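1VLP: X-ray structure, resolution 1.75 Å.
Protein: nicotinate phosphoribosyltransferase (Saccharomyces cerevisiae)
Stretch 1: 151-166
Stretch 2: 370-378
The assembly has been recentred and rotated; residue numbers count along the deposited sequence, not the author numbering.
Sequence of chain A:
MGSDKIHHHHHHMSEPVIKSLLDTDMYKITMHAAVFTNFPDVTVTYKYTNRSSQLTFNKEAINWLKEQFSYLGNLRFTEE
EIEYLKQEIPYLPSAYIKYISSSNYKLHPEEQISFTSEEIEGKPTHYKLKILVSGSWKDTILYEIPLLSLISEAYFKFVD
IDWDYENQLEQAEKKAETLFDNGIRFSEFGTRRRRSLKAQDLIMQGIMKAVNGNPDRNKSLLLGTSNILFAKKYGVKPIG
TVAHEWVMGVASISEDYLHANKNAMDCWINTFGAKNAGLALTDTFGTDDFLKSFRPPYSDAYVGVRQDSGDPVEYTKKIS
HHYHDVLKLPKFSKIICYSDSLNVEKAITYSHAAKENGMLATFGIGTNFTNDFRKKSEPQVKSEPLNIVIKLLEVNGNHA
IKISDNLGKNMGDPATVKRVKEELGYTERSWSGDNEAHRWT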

# COMPACT_ATOMS: atom_id res chain seq x y z
N ILE A 151 3.00 -1.28 -14.62
CA ILE A 151 4.41 -1.52 -14.93
C ILE A 151 4.71 -3.01 -14.72
O ILE A 151 5.33 -3.67 -15.60
CB ILE A 151 5.33 -0.62 -14.08
CG1 ILE A 151 5.14 0.86 -14.46
CG2 ILE A 151 6.78 -0.96 -14.27
CD1 ILE A 151 5.63 1.80 -13.44
N SER A 152 4.25 -3.58 -13.60
CA SER A 152 4.41 -5.03 -13.36
C SER A 152 3.74 -5.83 -14.48
O SER A 152 4.36 -6.73 -15.06
CB SER A 152 3.82 -5.40 -12.01
OG SER A 152 4.09 -6.71 -11.62
N GLU A 153 2.48 -5.50 -14.77
CA GLU A 153 1.77 -6.21 -15.84
C GLU A 153 2.51 -6.15 -17.20
O GLU A 153 2.65 -7.16 -17.85
CB GLU A 153 0.32 -5.75 -15.92
CG GLU A 153 -0.44 -6.47 -17.02
CD GLU A 153 -1.91 -6.72 -16.73
OE1 GLU A 153 -2.43 -6.44 -15.62
OE2 GLU A 153 -2.57 -7.23 -17.65
N ALA A 154 3.00 -4.97 -17.57
CA ALA A 154 3.80 -4.73 -18.79
C ALA A 154 5.03 -5.66 -18.84
O ALA A 154 5.28 -6.32 -19.84
CB ALA A 154 4.23 -3.28 -18.87
N TYR A 155 5.75 -5.71 -17.72
CA TYR A 155 7.00 -6.46 -17.63
C TYR A 155 6.70 -7.95 -17.92
O TYR A 155 7.38 -8.59 -18.73
CB TYR A 155 7.69 -6.26 -16.25
CG TYR A 155 9.01 -6.97 -16.19
CD1 TYR A 155 10.18 -6.36 -16.76
CD2 TYR A 155 9.11 -8.25 -15.68
CE1 TYR A 155 11.40 -7.02 -16.77
CE2 TYR A 155 10.34 -8.94 -15.72
CZ TYR A 155 11.48 -8.30 -16.28
OH TYR A 155 12.70 -9.00 -16.30
N PHE A 156 5.64 -8.50 -17.28
CA PHE A 156 5.31 -9.92 -17.44
C PHE A 156 4.53 -10.28 -18.68
O PHE A 156 4.41 -11.43 -19.00
CB PHE A 156 4.70 -10.48 -16.17
CG PHE A 156 5.70 -10.53 -15.06
CD1 PHE A 156 6.74 -11.48 -15.11
CD2 PHE A 156 5.71 -9.59 -14.05
CE1 PHE A 156 7.73 -11.52 -14.11
CE2 PHE A 156 6.67 -9.64 -13.05
CZ PHE A 156 7.67 -10.60 -13.09
N LYS A 157 4.03 -9.27 -19.35
CA LYS A 157 3.37 -9.42 -20.65
C LYS A 157 4.34 -9.40 -21.82
O LYS A 157 4.17 -10.15 -22.80
CB LYS A 157 2.33 -8.28 -20.80
CG LYS A 157 1.24 -8.49 -21.80
CD LYS A 157 0.24 -7.26 -21.76
CE LYS A 157 -0.94 -7.48 -22.70
NZ LYS A 157 -1.82 -8.62 -22.26
N PHE A 158 5.30 -8.47 -21.77
CA PHE A 158 6.20 -8.18 -22.90
C PHE A 158 7.66 -8.58 -22.70
O PHE A 158 8.37 -8.82 -23.69
CB PHE A 158 6.12 -6.69 -23.25
CG PHE A 158 4.76 -6.27 -23.66
CD1 PHE A 158 4.20 -6.77 -24.85
CD2 PHE A 158 3.98 -5.48 -22.82
CE1 PHE A 158 2.89 -6.46 -25.22
CE2 PHE A 158 2.67 -5.13 -23.19
CZ PHE A 158 2.13 -5.62 -24.38
N VAL A 159 8.12 -8.61 -21.46
CA VAL A 159 9.54 -8.84 -21.20
C VAL A 159 9.84 -10.28 -20.74
O VAL A 159 10.66 -10.96 -21.40
CB VAL A 159 10.14 -7.79 -20.22
CG1 VAL A 159 11.65 -7.98 -20.03
CG2 VAL A 159 9.84 -6.40 -20.70
N ASP A 160 9.31 -10.69 -19.61
CA ASP A 160 9.44 -12.03 -19.08
C ASP A 160 8.14 -12.76 -19.27
O ASP A 160 7.21 -12.54 -18.51
CB ASP A 160 9.78 -12.00 -17.59
CG ASP A 160 10.07 -13.40 -17.04
OD1 ASP A 160 9.98 -14.41 -17.79
OD2 ASP A 160 10.39 -13.50 -15.86
N ILE A 161 8.09 -13.65 -20.27
CA ILE A 161 6.88 -14.44 -20.52
C ILE A 161 7.05 -15.91 -20.15
O ILE A 161 6.20 -16.72 -20.47
CB ILE A 161 6.48 -14.36 -22.02
CG1 ILE A 161 7.57 -15.01 -22.88
CG2 ILE A 161 6.29 -12.92 -22.45
N ASP A 162 8.14 -16.22 -19.44
CA ASP A 162 8.39 -17.60 -18.99
C ASP A 162 7.66 -17.95 -17.68
O ASP A 162 8.27 -18.04 -16.61
CB ASP A 162 9.88 -17.78 -18.82
CG ASP A 162 10.28 -19.24 -18.58
OD1 ASP A 162 9.41 -20.16 -18.66
OD2 ASP A 162 11.46 -19.43 -18.27
N TRP A 163 6.34 -18.11 -17.79
CA TRP A 163 5.46 -18.32 -16.65
C TRP A 163 4.09 -18.53 -17.25
O TRP A 163 3.85 -18.20 -18.41
CB TRP A 163 5.45 -17.11 -15.71
CG TRP A 163 4.93 -15.81 -16.32
CD1 TRP A 163 5.65 -14.89 -17.02
CD2 TRP A 163 3.59 -15.31 -16.27
NE1 TRP A 163 4.84 -13.87 -17.41
CE2 TRP A 163 3.57 -14.10 -16.99
CE3 TRP A 163 2.39 -15.78 -15.68
CZ2 TRP A 163 2.41 -13.34 -17.14
CZ3 TRP A 163 1.25 -15.03 -15.81
CH2 TRP A 163 1.27 -13.81 -16.55
N ASP A 164 3.17 -19.04 -16.45
CA ASP A 164 1.78 -19.12 -16.86
C ASP A 164 0.88 -19.13 -15.61
O ASP A 164 1.36 -18.94 -14.49
CB ASP A 164 1.52 -20.36 -17.74
CG ASP A 164 1.78 -21.67 -17.00
OD1 ASP A 164 1.61 -21.73 -15.76
OD2 ASP A 164 2.17 -22.65 -17.67
N TYR A 165 -0.42 -19.31 -15.82
CA TYR A 165 -1.39 -19.18 -14.71
C TYR A 165 -1.78 -20.48 -14.06
O TYR A 165 -2.60 -20.49 -13.15
CB TYR A 165 -2.66 -18.46 -15.19
CG TYR A 165 -2.50 -17.01 -15.52
CD1 TYR A 165 -2.52 -16.06 -14.53
CD2 TYR A 165 -2.39 -16.58 -16.84
CE1 TYR A 165 -2.38 -14.71 -14.81
CE2 TYR A 165 -2.27 -15.21 -17.13
CZ TYR A 165 -2.27 -14.28 -16.10
OH TYR A 165 -2.16 -12.95 -16.33
N GLU A 166 -1.15 -21.59 -14.47
CA GLU A 166 -1.52 -22.89 -13.97
C GLU A 166 -1.36 -22.93 -12.47
O GLU A 166 -0.37 -22.46 -11.93
CB GLU A 166 -0.66 -23.98 -14.60
CG GLU A 166 -0.93 -24.11 -16.12
CD GLU A 166 -2.40 -24.42 -16.44
OE1 GLU A 166 -2.87 -25.54 -16.08
OE2 GLU A 166 -3.08 -23.55 -17.05
N THR A 370 -0.19 -12.32 -4.92
CA THR A 370 -0.46 -11.91 -6.30
C THR A 370 0.75 -12.02 -7.25
O THR A 370 0.61 -11.73 -8.45
CB THR A 370 -0.93 -10.43 -6.31
OG1 THR A 370 0.11 -9.62 -5.73
CG2 THR A 370 -2.25 -10.35 -5.52
N ASN A 371 1.92 -12.38 -6.73
CA ASN A 371 3.11 -12.55 -7.55
C ASN A 371 4.03 -13.67 -7.06
O ASN A 371 5.22 -13.47 -6.83
CB ASN A 371 3.84 -11.18 -7.78
CG ASN A 371 4.53 -11.11 -9.12
OD1 ASN A 371 4.91 -12.14 -9.66
ND2 ASN A 371 4.78 -9.91 -9.61
N ASP A 372 3.44 -14.87 -6.96
CA ASP A 372 4.10 -16.10 -6.57
C ASP A 372 3.99 -17.10 -7.73
O ASP A 372 3.02 -17.86 -7.81
CB ASP A 372 3.46 -16.66 -5.27
CG ASP A 372 4.19 -17.91 -4.76
OD1 ASP A 372 5.27 -18.23 -5.30
OD2 ASP A 372 3.70 -18.60 -3.84
N PHE A 373 4.98 -17.04 -8.63
CA PHE A 373 5.01 -17.81 -9.89
C PHE A 373 6.33 -18.55 -10.00
O PHE A 373 7.39 -18.08 -9.50
CB PHE A 373 4.85 -16.88 -11.08
CG PHE A 373 3.47 -16.35 -11.25
CD1 PHE A 373 3.01 -15.32 -10.46
CD2 PHE A 373 2.62 -16.89 -12.20
CE1 PHE A 373 1.73 -14.83 -10.62
CE2 PHE A 373 1.34 -16.41 -12.36
CZ PHE A 373 0.88 -15.40 -11.58
N ARG A 374 6.28 -19.73 -10.61
CA ARG A 374 7.46 -20.47 -11.02
C ARG A 374 7.66 -20.28 -12.51
O ARG A 374 6.78 -19.81 -13.22
CB ARG A 374 7.29 -21.98 -10.79
CG ARG A 374 7.12 -22.42 -9.37
CD ARG A 374 8.31 -22.13 -8.50
NE ARG A 374 8.01 -22.57 -7.13
CZ ARG A 374 8.03 -23.84 -6.72
NH1 ARG A 374 8.36 -24.82 -7.55
NH2 ARG A 374 7.72 -24.14 -5.47
N LYS A 375 8.86 -20.59 -12.99
CA LYS A 375 9.14 -20.51 -14.40
C LYS A 375 8.40 -21.66 -15.08
O LYS A 375 8.30 -22.74 -14.52
CB LYS A 375 10.65 -20.57 -14.68
CG LYS A 375 11.39 -19.33 -14.20
CD LYS A 375 12.84 -19.28 -14.65
CE LYS A 375 13.46 -17.92 -14.28
NZ LYS A 375 12.91 -16.77 -15.14
N LYS A 376 7.92 -21.39 -16.28
CA LYS A 376 7.26 -22.44 -17.08
C LYS A 376 8.34 -23.40 -17.57
O LYS A 376 8.15 -24.63 -17.54
CB LYS A 376 6.47 -21.83 -18.23
CG LYS A 376 5.75 -22.91 -19.01
CD LYS A 376 4.77 -22.39 -20.04
CE LYS A 376 3.95 -23.58 -20.62
NZ LYS A 376 4.52 -24.95 -20.30
N SER A 377 9.49 -22.86 -17.93
CA SER A 377 10.62 -23.64 -18.46
C SER A 377 11.24 -24.54 -17.39
O SER A 377 11.74 -25.63 -17.68
CB SER A 377 11.69 -22.70 -19.03
OG SER A 377 12.26 -21.85 -18.04
N GLU A 378 11.24 -24.04 -16.17
CA GLU A 378 11.85 -24.72 -15.04
C GLU A 378 10.89 -24.59 -13.89
O GLU A 378 10.98 -23.65 -13.11
CB GLU A 378 13.20 -24.07 -14.73
CG GLU A 378 14.30 -24.51 -15.66
CD GLU A 378 15.65 -23.96 -15.20
OE1 GLU A 378 15.77 -22.71 -15.21
OE2 GLU A 378 16.55 -24.78 -14.83
O HOH W 1 10.07 -16.21 -15.44
O HOH W 2 13.39 -17.33 -18.14
O HOH W 3 4.20 -19.91 -13.91

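Asp162 anchors the contact and has more of its surface covered than any other residue here. Its CA-to-CB bond points sideways, but the t rotamer brings the carboxylate to the backbone at Lys376 and Ser377. There Asp162 OD1 accepts a hydrogen bond from Ser377 N at 2.8 Å, while Ser377 OG donates to Asp162 OD2 at 2.6 Å. Aspartate suits this place because its two oxygens can engage a backbone amide and a hydroxyl of the same residue. Its backbone contributes too: Asp162 O receives a weak bond from Lys376 N at 3.4 Å and a CA-H...O contact from Lys375 CA, also 3.4 Å. Charge is bridged by water: Lys375 NZ donates to water 2, which in turn donates to Asp162 OD2.

Phe373 supplies the apolar half. The CA-to-CB bond of Phe373 points toward the first stretch, and its ring places Phe373 CE2 3.5 Å from Trp163 CE3, the two ring planes inclined at 81°, and 3.3 Å from Asp164 O, which lies at the phenylalanine edge. A flat, nonpolar side chain fills this buried site without needing a polar partner. Trp163 is held in position by its indole nitrogen, NE1 donating to Phe156 O at 2.9 Å.

Lys376 extends its aliphatic chain past Asp164, its CD 3.5 Å from Asp164 OD2, while its end leads away.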